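Local coordinates for protein pectate lyase (Bacillus subtilis, PDB 5AMV) that cleaves polygalacturonate by calcium-dependent elimination, releasing oligosaccharides with unsaturated galacturonosyl groups at their non-reducing ends, at residues Cys199-Gly204 / Ser238-His243; Ser36-Leu41 / Val66-Lys71. All blocks are in the same frame, centred on the assembly; numbering follows the deposited sequence. Where two conformers were deposited one is given.

Contact 1: residues Cys199-Gly204 / Ser238-His243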
loop_
_atom_site.group_PDB
_atom_site.type_symbol
_atom_site.label_atom_id
_atom_site.label_comp_id
_atom_site.label_asym_id
_atom_site.label_seq_id
_atom_site.Cartn_x
_atom_site.Cartn_y
_atom_site.Cartn_z
ATOM N N CYS A 199 3.832 10.939 0.036
ATOM C CA CYS A 199 2.482 10.725 -0.449
ATOM C C CYS A 199 1.554 10.506 0.746
ATOM O O CYS A 199 2.011 10.224 1.852
ATOM C CB CYS A 199 2.440 9.501 -1.379
ATOM S SG CYS A 199 3.230 9.774 -2.950
ATOM N N THR A 200 0.249 10.699 0.528
ATOM C CA THR A 200 -0.799 10.439 1.529
ATOM C C THR A 200 -1.705 9.402 0.958
ATOM O O THR A 200 -1.953 9.387 -0.262
ATOM C CB THR A 200 -1.549 11.742 1.858
ATOM O OG1 THR A 200 -0.633 12.624 2.533
ATOM C CG2 THR A 200 -2.740 11.449 2.802
ATOM N N PHE A 201 -2.166 8.483 1.807
ATOM C CA PHE A 201 -3.049 7.385 1.377
ATOM C C PHE A 201 -4.200 7.308 2.363
ATOM O O PHE A 201 -3.970 7.192 3.558
ATOM C CB PHE A 201 -2.262 6.052 1.380
ATOM C CG PHE A 201 -1.046 6.078 0.519
ATOM C CD1 PHE A 201 -1.154 5.732 -0.827
ATOM C CD2 PHE A 201 0.215 6.462 1.030
ATOM C CE1 PHE A 201 -0.047 5.769 -1.657
ATOM C CE2 PHE A 201 1.358 6.516 0.198
ATOM C CZ PHE A 201 1.242 6.162 -1.147
ATOM N N ASN A 202 -5.438 7.378 1.866
ATOM C CA ASN A 202 -6.610 7.267 2.739
ATOM C C ASN A 202 -7.802 6.711 1.963
ATOM O O ASN A 202 -7.708 6.461 0.768
ATOM C CB ASN A 202 -6.930 8.647 3.406
ATOM C CG ASN A 202 -7.167 9.739 2.374
ATOM O OD1 ASN A 202 -8.032 9.587 1.516
ATOM N ND2 ASN A 202 -6.399 10.822 2.431
ATOM N N ASP A 203 -8.941 6.599 2.631
ATOM C CA ASP A 203 -10.120 6.015 1.978
ATOM C C ASP A 203 -11.138 7.075 1.519
ATOM O O ASP A 203 -12.304 6.750 1.293
ATOM C CB ASP A 203 -10.758 4.960 2.912
ATOM C CG ASP A 203 -9.955 3.672 2.952
ATOM O OD1 ASP A 203 -8.992 3.511 2.132
ATOM O OD2 ASP A 203 -10.288 2.814 3.799
ATOM N N GLY A 204 -10.708 8.330 1.397
ATOM C CA GLY A 204 -11.532 9.401 0.845
ATOM C C GLY A 204 -12.808 9.549 1.647
ATOM O O GLY A 204 -12.772 9.533 2.887
ATOM N N SER A 238 9.283 6.492 2.116
ATOM C CA SER A 238 9.685 7.431 3.149
ATOM C C SER A 238 8.705 8.581 3.248
ATOM O O SER A 238 8.148 9.015 2.244
ATOM C CB SER A 238 11.109 7.969 2.879
ATOM O OG SER A 238 11.233 8.575 1.582
ATOM N N TYR A 239 8.508 9.080 4.470
ATOM C CA TYR A 239 7.716 10.305 4.706
ATOM C C TYR A 239 6.316 10.248 4.111
ATOM O O TYR A 239 5.779 11.289 3.675
ATOM C CB TYR A 239 8.496 11.547 4.207
ATOM C CG TYR A 239 9.735 11.840 5.037
ATOM C CD1 TYR A 239 9.611 12.485 6.277
ATOM C CD2 TYR A 239 11.002 11.432 4.613
ATOM C CE1 TYR A 239 10.727 12.744 7.069
ATOM C CE2 TYR A 239 12.121 11.685 5.398
ATOM C CZ TYR A 239 11.978 12.325 6.619
ATOM O OH TYR A 239 13.082 12.573 7.410
ATOM N N ASN A 240 5.705 9.051 4.105
ATOM C CA ASN A 240 4.334 8.987 3.662
ATOM C C ASN A 240 3.356 9.043 4.803
ATOM O O ASN A 240 3.733 8.716 5.939
ATOM C CB ASN A 240 4.084 7.736 2.815
ATOM C CG ASN A 240 5.026 7.635 1.638
ATOM O OD1 ASN A 240 4.930 8.402 0.669
ATOM N ND2 ASN A 240 5.947 6.680 1.712
ATOM N N TYR A 241 2.109 9.421 4.510
ATOM C CA TYR A 241 1.085 9.539 5.555
ATOM C C TYR A 241 -0.085 8.615 5.206
ATOM O O TYR A 241 -0.872 8.900 4.285
ATOM C CB TYR A 241 0.621 11.002 5.694
ATOM C CG TYR A 241 -0.405 11.290 6.790
ATOM C CD1 TYR A 241 -0.682 10.368 7.831
ATOM C CD2 TYR A 241 -1.069 12.526 6.808
ATOM C CE1 TYR A 241 -1.610 10.658 8.811
ATOM C CE2 TYR A 241 -1.996 12.818 7.796
ATOM C CZ TYR A 241 -2.237 11.887 8.803
ATOM O OH TYR A 241 -3.156 12.162 9.781
ATOM N N TYR A 242 -0.158 7.490 5.909
ATOM C CA TYR A 242 -1.244 6.537 5.723
ATOM C C TYR A 242 -2.279 6.806 6.800
ATOM O O TYR A 242 -1.946 6.839 8.007
ATOM C CB TYR A 242 -0.682 5.140 5.954
ATOM C CG TYR A 242 0.440 4.704 5.021
ATOM C CD1 TYR A 242 1.780 4.921 5.337
ATOM C CD2 TYR A 242 0.140 4.024 3.836
ATOM C CE1 TYR A 242 2.803 4.479 4.472
ATOM C CE2 TYR A 242 1.163 3.531 3.003
ATOM C CZ TYR A 242 2.452 3.773 3.330
ATOM O OH TYR A 242 3.516 3.330 2.584
ATOM N N HIS A 243 -3.544 6.996 6.416
ATOM C CA HIS A 243 -4.560 7.257 7.440
ATOM C C HIS A 243 -5.949 6.763 7.100
ATOM O O HIS A 243 -6.322 6.751 5.930
ATOM C CB HIS A 243 -4.560 8.682 8.000
ATOM C CG HIS A 243 -4.981 9.735 7.029
ATOM N ND1 HIS A 243 -6.289 10.161 6.933
ATOM C CD2 HIS A 243 -4.270 10.518 6.184
ATOM C CE1 HIS A 243 -6.379 11.123 6.031
ATOM N NE2 HIS A 243 -5.164 11.374 5.573
#
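Asn240 OD1 accepts a hydrogen bond from the backbone N of Cys199 at 2.8 Å, in the carbonyl plane and on a lone pair, with an N-H...O angle of 160°. The other end of the same amide, ND2, donates to Ile196 O, so both ends of the flat group are fixed. Asn240 N in turn donates to Asn271 OD1, consistent with the internal asparagine row at the turns of pectate lyase parallel beta-helices. Beyond the turn strands 200-202 and 241-243 run parallel, at 9° to each other: Tyr241 N donates to Cys199 O, Phe201 N to Tyr241 O (2.8 Å) and His243 N to Phe201 O (2.9 Å). On one face the Phe201 and Tyr242 rings lie nearly parallel but slid apart, centroids 5.0 Å from each other, with CD2 of Phe201 over the Tyr242 ring. Thr200 and Tyr241 share the other face; Thr200 OG1 is hydrogen-bonded to Ala395 N. His243 CG stands between its backbone N and carbonyl carbon (chi1 68°), bringing the imidazole alongside Asn202, whose CB sits over the ring 3.8 Å from its centroid, a CH-pi contact; Asn202 ND2 is bound by Glu158. Tyr242 OH reaches Thr226 of the separate sheet containing strand 226-229, which places the Phe201-Tyr242 face inside the beta-helix, while strand 158-160 pairs with 200-202 and strand 266-274 with 235-245, continuing the coil stacking.

Contact 2: residues Ser36-Leu41 / Val66-Lys71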
loop_
_atom_site.group_PDB
_atom_site.type_symbol
_atom_site.label_atom_id
_atom_site.label_comp_id
_atom_site.label_asym_id
_atom_site.label_seq_id
_atom_site.Cartn_x
_atom_site.Cartn_y
_atom_site.Cartn_z
ATOM N N SER A 36 -3.911 16.619 -15.846
ATOM C CA SER A 36 -4.971 17.008 -14.915
ATOM C C SER A 36 -6.224 16.161 -15.018
ATOM O O SER A 36 -7.239 16.483 -14.397
ATOM C CB SER A 36 -5.331 18.491 -15.089
ATOM O OG SER A 36 -5.888 18.700 -16.374
ATOM N N ASN A 37 -6.148 15.071 -15.778
ATOM C CA ASN A 37 -7.281 14.142 -15.874
ATOM C C ASN A 37 -6.798 12.783 -16.357
ATOM O O ASN A 37 -5.626 12.624 -16.712
ATOM C CB ASN A 37 -8.387 14.710 -16.790
ATOM C CG ASN A 37 -7.911 14.941 -18.216
ATOM O OD1 ASN A 37 -7.452 14.008 -18.908
ATOM N ND2 ASN A 37 -8.024 16.199 -18.682
ATOM N N ARG A 38 -7.697 11.804 -16.361
ATOM C CA ARG A 38 -7.342 10.429 -16.677
ATOM C C ARG A 38 -6.798 10.291 -18.103
ATOM O O ARG A 38 -5.847 9.554 -18.319
ATOM C CB ARG A 38 -8.569 9.499 -16.543
ATOM C CG ARG A 38 -8.220 8.034 -16.666
ATOM C CD ARG A 38 -9.467 7.136 -16.569
ATOM N NE ARG A 38 -9.015 5.799 -16.957
ATOM C CZ ARG A 38 -8.856 5.386 -18.204
ATOM N NH1 ARG A 38 -9.161 6.160 -19.237
ATOM N NH2 ARG A 38 -8.387 4.180 -18.424
ATOM N N ASN A 39 -7.383 11.001 -19.070
ATOM C CA ASN A 39 -6.887 10.890 -20.460
ATOM C C ASN A 39 -5.452 11.363 -20.593
ATOM O O ASN A 39 -4.614 10.677 -21.214
ATOM C CB ASN A 39 -7.761 11.707 -21.407
ATOM C CG ASN A 39 -9.124 11.070 -21.631
ATOM O OD1 ASN A 39 -9.288 9.831 -21.476
ATOM N ND2 ASN A 39 -10.127 11.920 -21.959
ATOM N N GLN A 40 -5.169 12.510 -19.971
ATOM C CA GLN A 40 -3.815 13.060 -19.998
ATOM C C GLN A 40 -2.815 12.142 -19.303
ATOM O O GLN A 40 -1.677 11.980 -19.783
ATOM C CB GLN A 40 -3.760 14.472 -19.429
ATOM C CG GLN A 40 -4.563 15.475 -20.265
ATOM C CD GLN A 40 -4.482 16.896 -19.743
ATOM O OE1 GLN A 40 -4.075 17.152 -18.612
ATOM N NE2 GLN A 40 -4.905 17.851 -20.588
ATOM N N LEU A 41 -3.220 11.568 -18.165
ATOM C CA LEU A 41 -2.328 10.647 -17.468
ATOM C C LEU A 41 -2.013 9.403 -18.305
ATOM O O LEU A 41 -0.851 9.051 -18.454
ATOM C CB LEU A 41 -2.896 10.312 -16.075
ATOM C CG LEU A 41 -2.118 9.220 -15.320
ATOM C CD1 LEU A 41 -0.702 9.767 -14.942
ATOM C CD2 LEU A 41 -2.876 8.807 -14.083
ATOM N N VAL A 66 -13.719 7.482 -14.515
ATOM C CA VAL A 66 -14.321 8.360 -15.552
ATOM C C VAL A 66 -14.188 7.721 -16.905
ATOM O O VAL A 66 -13.288 6.864 -17.146
ATOM C CB VAL A 66 -13.706 9.779 -15.564
ATOM C CG1 VAL A 66 -13.981 10.529 -14.244
ATOM C CG2 VAL A 66 -12.234 9.731 -15.817
ATOM N N ASP A 67 -15.077 8.129 -17.811
ATOM C CA ASP A 67 -15.017 7.588 -19.161
ATOM C C ASP A 67 -14.094 8.404 -20.097
ATOM O O ASP A 67 -13.329 9.270 -19.654
ATOM C CB ASP A 67 -16.447 7.394 -19.700
ATOM C CG ASP A 67 -17.178 8.713 -19.971
ATOM O OD1 ASP A 67 -16.556 9.795 -20.080
ATOM O OD2 ASP A 67 -18.434 8.655 -20.053
ATOM N N ASP A 68 -14.118 8.076 -21.377
ATOM C CA ASP A 68 -13.216 8.751 -22.322
ATOM C C ASP A 68 -13.517 10.227 -22.464
ATOM O O ASP A 68 -12.680 10.986 -22.926
ATOM C CB ASP A 68 -13.239 8.039 -23.691
ATOM C CG ASP A 68 -12.486 6.734 -23.665
ATOM O OD1 ASP A 68 -11.924 6.372 -22.602
ATOM O OD2 ASP A 68 -12.438 6.079 -24.723
ATOM N N ASN A 69 -14.714 10.644 -22.059
ATOM C CA ASN A 69 -15.057 12.058 -22.056
ATOM C C ASN A 69 -14.953 12.688 -20.677
ATOM O O ASN A 69 -15.515 13.763 -20.428
ATOM C CB ASN A 69 -16.496 12.211 -22.584
ATOM C CG ASN A 69 -16.634 11.715 -24.018
ATOM O OD1 ASN A 69 -17.566 10.971 -24.360
ATOM N ND2 ASN A 69 -15.685 12.094 -24.852
ATOM N N LEU A 70 -14.289 11.979 -19.747
ATOM C CA LEU A 70 -14.090 12.446 -18.373
ATOM C C LEU A 70 -15.377 12.542 -17.555
ATOM O O LEU A 70 -15.402 13.225 -16.554
ATOM C CB LEU A 70 -13.307 13.777 -18.330
ATOM C CG LEU A 70 -11.998 13.764 -19.142
ATOM C CD1 LEU A 70 -11.366 15.121 -18.994
ATOM C CD2 LEU A 70 -11.108 12.674 -18.543
ATOM N N LYS A 71 -16.422 11.835 -17.979
ATOM C CA LYS A 71 -17.694 11.778 -17.255
ATOM C C LYS A 71 -17.604 10.709 -16.171
ATOM O O LYS A 71 -17.164 9.614 -16.467
ATOM C CB LYS A 71 -18.830 11.388 -18.223
ATOM C CG LYS A 71 -19.121 12.398 -19.326
ATOM C CD LYS A 71 -19.658 13.696 -18.736
ATOM C CE LYS A 71 -21.164 13.629 -18.509
ATOM N NZ LYS A 71 -21.698 14.871 -17.865
HETATM O O HOH W 1 -10.560 8.711 -19.342
#
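The first turn of helix 38-45 meets a type I beta turn, Asp67 to Leu70, with Asn39 and Leu70 reaching across. Asn39 ND2 donates to Asp68 O at 2.9 Å, with an N-H...O angle of 162°; the oxygen lies close to the plane of the Asn39 amide, whereas the donor sits well above the Asp68 carbonyl plane. Asn39 OD1 accepts from a water that also donates to Asp67 O (2.8 Å) and accepts from Arg38 NH1, in the plane of the guanidinium. With both ends engaged, the rotation of the Asn39 amide is fixed. Asn37 is the N-cap: its CG stands between the backbone N and carbonyl carbon (chi1 61°), which turns OD1 back over the helix start to accept from Gln40 N. Asn37 CG lies 3.5 Å from Leu70 CD1, the two side chains crossing at about a right angle, and Leu70 CD2 packs 3.6 Å from Asn39 ND2. In the opposing turn, Asp67 OD1 accepts from Asn69 N, making an Asx turn, and from Lys71 N on the opposite face of the carboxylate. Arg38, extended from CG to NE, slides past Val66, with its CB 3.7 Å from Val66 CG2. Arg120 of helix 105-121 accepts from Arg38 NE through its backbone O, donates from NE to Val66 O and forms a salt bridge with Asp68.

From the N terminus, the chain leaves strand 32-35, enters helix 38-45 and passes through strands 54-58 and 61-63 before residues 66-71 return to the helix start, closing contact 2. Only much later, after helix 105-121 and the first beta-helix coils, does contact 1 open at 199-204; its loop carries the calcium ligands Asp223 and Asp227 and shuts at 238-243. The two loops therefore lie in series, neither nested nor crossed. The centres of contacts 1 and 2 are 24 Å apart, and the nearest atoms of contacts 1 and 2 about 13 Å apart. Parallel strand pairing, from 61-63 through 139-141 and 158-160 to 200-202, connects the peripheral helix-and-turn region of contact 2 with the buried coils of contact 1.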